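Local coordinates for dipicolinate synthase subunit A (Bacillus halodurans, PDB 3D4O), which probably serves as the nucleotide-binding, oxidoreductase-like subunit of the enzyme that makes dipicolinate, the calcium-chelating acid of bacterial spores, at residues C[9-14]-C[82-87]. Numbering follows the deposited sequence.
Sequences VIIGGD and ESIVLT
Ile11, the last residue of strand 7-11, meets Ile84 and Leu86 of the loop that leads into helix 88-92. The tight spot is methyl against methyl: CG2 of Ile11 lies 3.7 Å from CG2 of Ile84, and the two branched side chains approach at a slant rather than lying alongside each other. In both isoleucines CG2 stands anti to the backbone N, while CG1 sits beside that N (chi1 -52° in Ile11, -58° in Ile84). The other arm of Ile11 runs on fully extended (chi2 180°) and carries CD1 toward Leu86, where the fit is slacker, with CD1 of Ile11 4.3 Å from CD1 of Leu86. Strand 7-11 is the first and a central strand of the parallel sheet of the N-terminal half, order 3-2-1-4-5-6, and it leads through Gly12 and Gly13 into helix 15-26, the strand-turn-helix start of a Rossmann-like unit. Segment 82-87 passes the C-terminal edge of that sheet, on the side to which Ile11 points, and Val34, Ile51, Ile62 and Val75 add to the apolar packing there. The loop's other side is more open: Val85 turns its side chain away from the strand, between inward-pointing Ile84 and Leu86, and Ser83 is exposed. Beyond Ile11 the chain turns away from the loop through the two glycines, and Asp14, at the N-cap of helix 15-26, lies well away from segment 82-87, its OD2 salt-bridged to Arg16 NH2. At the far end of the loop, Thr87 N-caps helix 88-92 with OG1 on the backbone N of Met90, and the carbonyl O of Leu86 is hydrogen-bonded to Tyr108 OH.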
loop_
_atom_site.group_PDB
_atom_site.type_symbol
_atom_site.label_atom_id
_atom_site.label_comp_id
_atom_site.label_asym_id
_atom_site.label_seq_id
_atom_site.Cartn_x
_atom_site.Cartn_y
_atom_site.Cartn_z
ATOM N N VAL C 9 -8.968 17.505 -29.512
ATOM C CA VAL C 9 -8.979 16.063 -29.640
ATOM C C VAL C 9 -8.224 15.528 -28.437
ATOM O O VAL C 9 -7.114 15.960 -28.120
ATOM C CB VAL C 9 -8.387 15.541 -30.975
ATOM C CG1 VAL C 9 -6.938 15.925 -31.137
ATOM C CG2 VAL C 9 -8.534 14.019 -31.063
ATOM N N ILE C 10 -8.913 14.630 -27.754
ATOM C CA ILE C 10 -8.429 13.931 -26.591
ATOM C C ILE C 10 -8.226 12.501 -27.016
ATOM O O ILE C 10 -9.162 11.797 -27.360
ATOM C CB ILE C 10 -9.434 14.013 -25.416
ATOM C CG1 ILE C 10 -9.675 15.472 -24.998
ATOM C CG2 ILE C 10 -8.939 13.234 -24.204
ATOM C CD1 ILE C 10 -10.446 15.636 -23.663
ATOM N N ILE C 11 -6.972 12.086 -26.962
ATOM C CA ILE C 11 -6.539 10.778 -27.446
ATOM C C ILE C 11 -5.942 9.982 -26.322
ATOM O O ILE C 11 -4.897 10.330 -25.781
ATOM C CB ILE C 11 -5.493 10.943 -28.559
ATOM C CG1 ILE C 11 -6.031 11.899 -29.637
ATOM C CG2 ILE C 11 -5.149 9.591 -29.206
ATOM C CD1 ILE C 11 -5.067 12.140 -30.785
ATOM N N GLY C 12 -6.640 8.918 -25.977
ATOM C CA GLY C 12 -6.242 8.027 -24.893
ATOM C C GLY C 12 -6.097 8.623 -23.511
ATOM O O GLY C 12 -6.435 9.779 -23.218
ATOM N N GLY C 13 -5.565 7.763 -22.668
ATOM C CA GLY C 13 -5.243 8.094 -21.285
ATOM C C GLY C 13 -5.748 7.091 -20.294
ATOM O O GLY C 13 -5.959 5.911 -20.591
ATOM N N ASP C 14 -5.943 7.594 -19.085
ATOM C CA ASP C 14 -6.469 6.782 -18.015
ATOM C C ASP C 14 -7.595 7.489 -17.301
ATOM O O ASP C 14 -8.275 8.334 -17.893
ATOM C CB ASP C 14 -5.370 6.274 -17.077
ATOM C CG ASP C 14 -4.654 7.372 -16.317
ATOM O OD1 ASP C 14 -5.242 8.427 -16.052
ATOM O OD2 ASP C 14 -3.509 7.140 -15.910
ATOM N N GLU C 82 -8.113 -1.198 -28.692
ATOM C CA GLU C 82 -7.670 -0.757 -30.026
ATOM C C GLU C 82 -6.365 0.021 -29.978
ATOM O O GLU C 82 -6.105 0.814 -29.070
ATOM C CB GLU C 82 -8.750 0.075 -30.738
ATOM N N SER C 83 -5.563 -0.245 -31.000
ATOM C CA SER C 83 -4.254 0.386 -31.212
ATOM C C SER C 83 -4.457 1.764 -31.783
ATOM O O SER C 83 -5.229 1.944 -32.718
ATOM C CB SER C 83 -3.406 -0.425 -32.205
ATOM O OG SER C 83 -3.303 -1.780 -31.800
ATOM N N ILE C 84 -3.743 2.727 -31.214
ATOM C CA ILE C 84 -3.838 4.134 -31.636
ATOM C C ILE C 84 -2.458 4.724 -31.879
ATOM O O ILE C 84 -1.657 4.857 -30.974
ATOM C CB ILE C 84 -4.607 4.957 -30.569
ATOM C CG1 ILE C 84 -5.996 4.368 -30.358
ATOM C CG2 ILE C 84 -4.743 6.414 -30.965
ATOM C CD1 ILE C 84 -6.697 4.932 -29.153
ATOM N N VAL C 85 -2.176 5.036 -33.132
ATOM C CA VAL C 85 -0.884 5.616 -33.488
ATOM C C VAL C 85 -1.054 7.008 -34.038
ATOM O O VAL C 85 -1.818 7.242 -34.972
ATOM C CB VAL C 85 -0.080 4.744 -34.494
ATOM C CG1 VAL C 85 1.233 5.422 -34.824
ATOM C CG2 VAL C 85 0.184 3.357 -33.920
ATOM N N LEU C 86 -0.338 7.931 -33.413
ATOM C CA LEU C 86 -0.346 9.334 -33.808
ATOM C C LEU C 86 0.807 9.585 -34.762
ATOM O O LEU C 86 1.970 9.511 -34.386
ATOM C CB LEU C 86 -0.226 10.249 -32.586
ATOM C CG LEU C 86 -0.354 11.744 -32.887
ATOM C CD1 LEU C 86 -1.698 12.072 -33.528
ATOM C CD2 LEU C 86 -0.171 12.543 -31.635
ATOM N N THR C 87 0.464 9.891 -36.000
ATOM C CA THR C 87 1.463 10.111 -37.037
ATOM C C THR C 87 1.756 11.574 -37.311
ATOM O O THR C 87 1.112 12.480 -36.793
ATOM C CB THR C 87 1.018 9.508 -38.369
ATOM O OG1 THR C 87 -0.211 10.111 -38.760
ATOM C CG2 THR C 87 0.826 8.014 -38.264
#